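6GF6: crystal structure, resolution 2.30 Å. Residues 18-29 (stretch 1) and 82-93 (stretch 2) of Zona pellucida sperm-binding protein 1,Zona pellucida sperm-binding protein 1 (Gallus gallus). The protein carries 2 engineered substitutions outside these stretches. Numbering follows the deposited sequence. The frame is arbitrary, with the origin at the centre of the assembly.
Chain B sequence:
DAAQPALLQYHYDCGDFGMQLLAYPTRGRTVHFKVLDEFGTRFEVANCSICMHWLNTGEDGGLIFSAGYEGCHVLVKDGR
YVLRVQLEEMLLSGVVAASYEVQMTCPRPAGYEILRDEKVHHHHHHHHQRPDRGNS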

# COMPACT_ATOMS: atom_id res chain seq x y z
N GLY B 18 -4.91 -4.63 7.88
CA GLY B 18 -5.12 -3.21 7.92
C GLY B 18 -6.54 -2.87 7.55
O GLY B 18 -7.42 -3.73 7.54
N MET B 19 -6.76 -1.59 7.25
CA MET B 19 -8.08 -1.09 6.89
C MET B 19 -7.94 -0.07 5.78
O MET B 19 -6.86 0.49 5.54
CB MET B 19 -8.79 -0.46 8.10
CG MET B 19 -7.87 0.37 8.98
SD MET B 19 -8.66 0.96 10.49
CE MET B 19 -7.24 1.11 11.56
N GLN B 20 -9.04 0.18 5.08
CA GLN B 20 -9.07 1.14 3.99
C GLN B 20 -10.35 1.96 4.05
O GLN B 20 -11.42 1.43 4.37
CB GLN B 20 -8.94 0.46 2.62
CG GLN B 20 -10.09 -0.47 2.27
CD GLN B 20 -10.08 -0.89 0.82
OE1 GLN B 20 -9.13 -0.60 0.08
NE2 GLN B 20 -11.13 -1.58 0.39
N LEU B 21 -10.24 3.25 3.74
CA LEU B 21 -11.35 4.19 3.69
C LEU B 21 -11.54 4.66 2.26
O LEU B 21 -10.60 5.19 1.65
CB LEU B 21 -11.08 5.36 4.64
CG LEU B 21 -12.07 6.52 4.72
CD1 LEU B 21 -13.45 6.04 5.06
CD2 LEU B 21 -11.59 7.49 5.77
N LEU B 22 -12.74 4.47 1.71
CA LEU B 22 -13.03 4.81 0.33
C LEU B 22 -14.02 5.97 0.29
O LEU B 22 -15.05 5.94 0.97
CB LEU B 22 -13.58 3.61 -0.44
CG LEU B 22 -12.65 2.39 -0.48
CD1 LEU B 22 -12.84 1.52 0.75
CD2 LEU B 22 -12.89 1.60 -1.74
N ALA B 23 -13.70 6.99 -0.50
CA ALA B 23 -14.53 8.18 -0.65
C ALA B 23 -14.78 8.46 -2.12
O ALA B 23 -13.90 8.24 -2.96
CB ALA B 23 -13.86 9.41 0.00
N TYR B 24 -15.99 8.94 -2.43
CA TYR B 24 -16.43 9.13 -3.81
C TYR B 24 -16.91 10.57 -3.99
O TYR B 24 -18.12 10.85 -3.96
CB TYR B 24 -17.53 8.12 -4.16
CG TYR B 24 -17.09 6.68 -3.95
CD1 TYR B 24 -17.23 6.06 -2.71
CD2 TYR B 24 -16.52 5.95 -4.98
CE1 TYR B 24 -16.83 4.75 -2.51
CE2 TYR B 24 -16.12 4.64 -4.80
CZ TYR B 24 -16.27 4.05 -3.56
OH TYR B 24 -15.86 2.75 -3.38
N PRO B 25 -15.99 11.50 -4.20
CA PRO B 25 -16.38 12.90 -4.42
C PRO B 25 -17.03 13.10 -5.78
O PRO B 25 -16.76 12.39 -6.75
CB PRO B 25 -15.06 13.66 -4.30
CG PRO B 25 -14.03 12.68 -4.68
CD PRO B 25 -14.53 11.33 -4.23
N THR B 26 -17.86 14.14 -5.86
CA THR B 26 -18.66 14.40 -7.04
C THR B 26 -17.88 15.22 -8.06
O THR B 26 -16.72 15.59 -7.85
CB THR B 26 -19.96 15.11 -6.65
OG1 THR B 26 -19.65 16.40 -6.09
CG2 THR B 26 -20.74 14.29 -5.63
N ARG B 27 -18.51 15.49 -9.20
CA ARG B 27 -17.90 16.21 -10.32
C ARG B 27 -16.99 17.34 -9.86
O ARG B 27 -17.43 18.28 -9.17
CB ARG B 27 -18.97 16.77 -11.26
CG ARG B 27 -19.90 15.74 -11.87
CD ARG B 27 -21.07 16.43 -12.57
NE ARG B 27 -21.88 17.26 -11.68
CZ ARG B 27 -22.96 17.93 -12.06
NH1 ARG B 27 -23.37 17.87 -13.32
NH2 ARG B 27 -23.63 18.67 -11.19
N GLY B 28 -15.72 17.25 -10.24
CA GLY B 28 -14.72 18.28 -10.02
C GLY B 28 -14.23 18.45 -8.61
O GLY B 28 -13.24 19.16 -8.40
N ARG B 29 -14.87 17.85 -7.61
CA ARG B 29 -14.37 17.93 -6.25
C ARG B 29 -13.31 16.87 -6.00
O ARG B 29 -13.15 15.92 -6.77
CB ARG B 29 -15.51 17.80 -5.25
CG ARG B 29 -16.58 18.86 -5.43
CD ARG B 29 -17.62 18.81 -4.34
NE ARG B 29 -18.49 19.98 -4.39
CZ ARG B 29 -19.38 20.29 -3.46
NH1 ARG B 29 -19.52 19.53 -2.39
NH2 ARG B 29 -20.14 21.38 -3.60
N VAL B 82 -8.47 1.46 16.53
CA VAL B 82 -9.22 2.68 16.26
C VAL B 82 -8.29 3.68 15.59
O VAL B 82 -7.21 3.99 16.10
CB VAL B 82 -9.82 3.27 17.55
CG1 VAL B 82 -10.62 4.54 17.23
CG2 VAL B 82 -10.72 2.23 18.22
N LEU B 83 -8.73 4.22 14.45
CA LEU B 83 -8.01 5.26 13.73
C LEU B 83 -9.02 6.31 13.31
O LEU B 83 -10.00 5.99 12.63
CB LEU B 83 -7.28 4.70 12.51
CG LEU B 83 -6.46 5.72 11.71
CD1 LEU B 83 -5.30 6.25 12.53
CD2 LEU B 83 -5.95 5.10 10.44
N ARG B 84 -8.77 7.55 13.70
CA ARG B 84 -9.63 8.67 13.38
C ARG B 84 -9.03 9.46 12.22
O ARG B 84 -7.84 9.79 12.25
CB ARG B 84 -9.84 9.57 14.60
CG ARG B 84 -10.69 8.92 15.68
CD ARG B 84 -10.87 9.79 16.92
NE ARG B 84 -11.31 11.15 16.62
CZ ARG B 84 -10.60 12.25 16.86
NH1 ARG B 84 -9.40 12.19 17.43
NH2 ARG B 84 -11.11 13.44 16.54
N VAL B 85 -9.85 9.71 11.20
CA VAL B 85 -9.41 10.37 9.98
C VAL B 85 -10.38 11.49 9.68
O VAL B 85 -11.59 11.35 9.88
CB VAL B 85 -9.35 9.38 8.79
CG1 VAL B 85 -8.92 10.11 7.52
CG2 VAL B 85 -8.39 8.24 9.09
N GLN B 86 -9.86 12.61 9.19
CA GLN B 86 -10.67 13.72 8.71
C GLN B 86 -10.66 13.74 7.19
O GLN B 86 -9.60 13.61 6.58
CB GLN B 86 -10.16 15.05 9.27
CG GLN B 86 -11.05 16.23 8.91
CD GLN B 86 -10.46 17.56 9.36
OE1 GLN B 86 -9.30 17.63 9.75
NE2 GLN B 86 -11.27 18.61 9.30
N LEU B 87 -11.84 13.85 6.60
CA LEU B 87 -12.00 14.01 5.16
C LEU B 87 -12.40 15.45 4.88
O LEU B 87 -13.40 15.93 5.43
CB LEU B 87 -13.05 13.06 4.59
CG LEU B 87 -12.77 11.57 4.72
CD1 LEU B 87 -13.15 11.11 6.10
CD2 LEU B 87 -13.57 10.81 3.68
N GLU B 88 -11.63 16.12 4.04
CA GLU B 88 -11.93 17.49 3.64
C GLU B 88 -12.34 17.46 2.18
O GLU B 88 -11.50 17.26 1.30
CB GLU B 88 -10.73 18.41 3.86
CG GLU B 88 -10.42 18.63 5.33
CD GLU B 88 -9.43 19.75 5.55
OE1 GLU B 88 -8.64 20.06 4.63
OE2 GLU B 88 -9.44 20.32 6.66
N GLU B 89 -13.63 17.62 1.93
CA GLU B 89 -14.11 17.74 0.56
C GLU B 89 -13.75 19.11 0.03
O GLU B 89 -14.03 20.13 0.67
CB GLU B 89 -15.62 17.51 0.50
CG GLU B 89 -16.17 17.46 -0.92
CD GLU B 89 -17.66 17.20 -0.96
OE1 GLU B 89 -18.19 17.00 -2.08
OE2 GLU B 89 -18.31 17.22 0.10
N MET B 90 -13.10 19.16 -1.12
CA MET B 90 -12.53 20.41 -1.61
C MET B 90 -12.95 20.67 -3.04
O MET B 90 -12.98 19.76 -3.88
CB MET B 90 -11.01 20.40 -1.48
CG MET B 90 -10.55 20.53 -0.04
SD MET B 90 -8.78 20.57 0.13
CE MET B 90 -8.35 22.00 -0.87
N LEU B 91 -13.25 21.94 -3.30
CA LEU B 91 -13.52 22.47 -4.63
C LEU B 91 -12.22 22.72 -5.39
O LEU B 91 -11.15 22.83 -4.80
CB LEU B 91 -14.30 23.78 -4.51
CG LEU B 91 -15.55 23.72 -3.62
CD1 LEU B 91 -16.24 25.08 -3.60
CD2 LEU B 91 -16.51 22.63 -4.07
N LEU B 92 -12.34 22.81 -6.71
CA LEU B 92 -11.15 23.06 -7.53
C LEU B 92 -10.50 24.40 -7.20
O LEU B 92 -9.33 24.60 -7.55
CB LEU B 92 -11.50 23.04 -9.02
CG LEU B 92 -12.09 21.75 -9.58
CD1 LEU B 92 -12.47 21.95 -11.04
CD2 LEU B 92 -11.09 20.60 -9.45
N SER B 93 -11.21 25.29 -6.51
CA SER B 93 -10.64 26.57 -6.11
C SER B 93 -9.68 26.46 -4.94
O SER B 93 -8.96 27.42 -4.66
CB SER B 93 -11.76 27.54 -5.77
OG SER B 93 -12.50 27.07 -4.66

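The two strands run in nearly the same direction, 24° apart, yet no backbone hydrogen bond joins them: their axes approach no closer than 9.9 Å, and side chains fill the gap until a single salt bridge closes the contact at its far end. The strand through Met19, Leu21 and Ala23 faces the strand through Leu83, Val85 and Leu87 in a regular register, with CA atoms 9.3 Å apart at Met19 and Leu83, 9.0 Å at Leu21 and Val85, and 8.6 Å at Ala23 and Leu87. This spacing suits layers that meet through side chains. Alternation along each strand sends Met19, Leu21 and Ala23 toward Leu83, Val85 and Leu87, while Leu22 and Gln86 point away. Met19 CE lies 3.7 Å from Leu83 CB. Leu21 bridges two partners, its CD2 sitting 4.1 Å from Val85 CG1 and 4.0 Å from Leu87 CD1. The short side chain of Ala23 still reaches the layer, because Leu87 extends to it: Ala23 CB and Leu87 CD2 are 3.9 Å apart. These contacts are apolar and buried, held by van der Waals packing and the exclusion of water.

Beyond the strand, a type II turn from Thr26 to Arg29, closed by Arg29 N donating to Thr26 O at 2.9 Å, brings the chain nearer to stretch 2; the CA atoms of Arg29 and Leu91 are only 4.9 Å apart. Gly28, with a phi of 73°, takes the turn position where positive phi favours glycine. Arg29 then extends its side chain so that NH1 donates to Glu89 OE1 at 2.9 Å, nearly straight at 169° and near the guanidinium plane, so charge attraction and hydrogen bonding act together. Glu89 OE2 is satisfied elsewhere in the structure. Alongside, Leu91 CD2 approaches Arg29 NE at 3.3 Å, and Arg29 CA makes a CA-H...O contact with Met90 O, also at 3.3 Å.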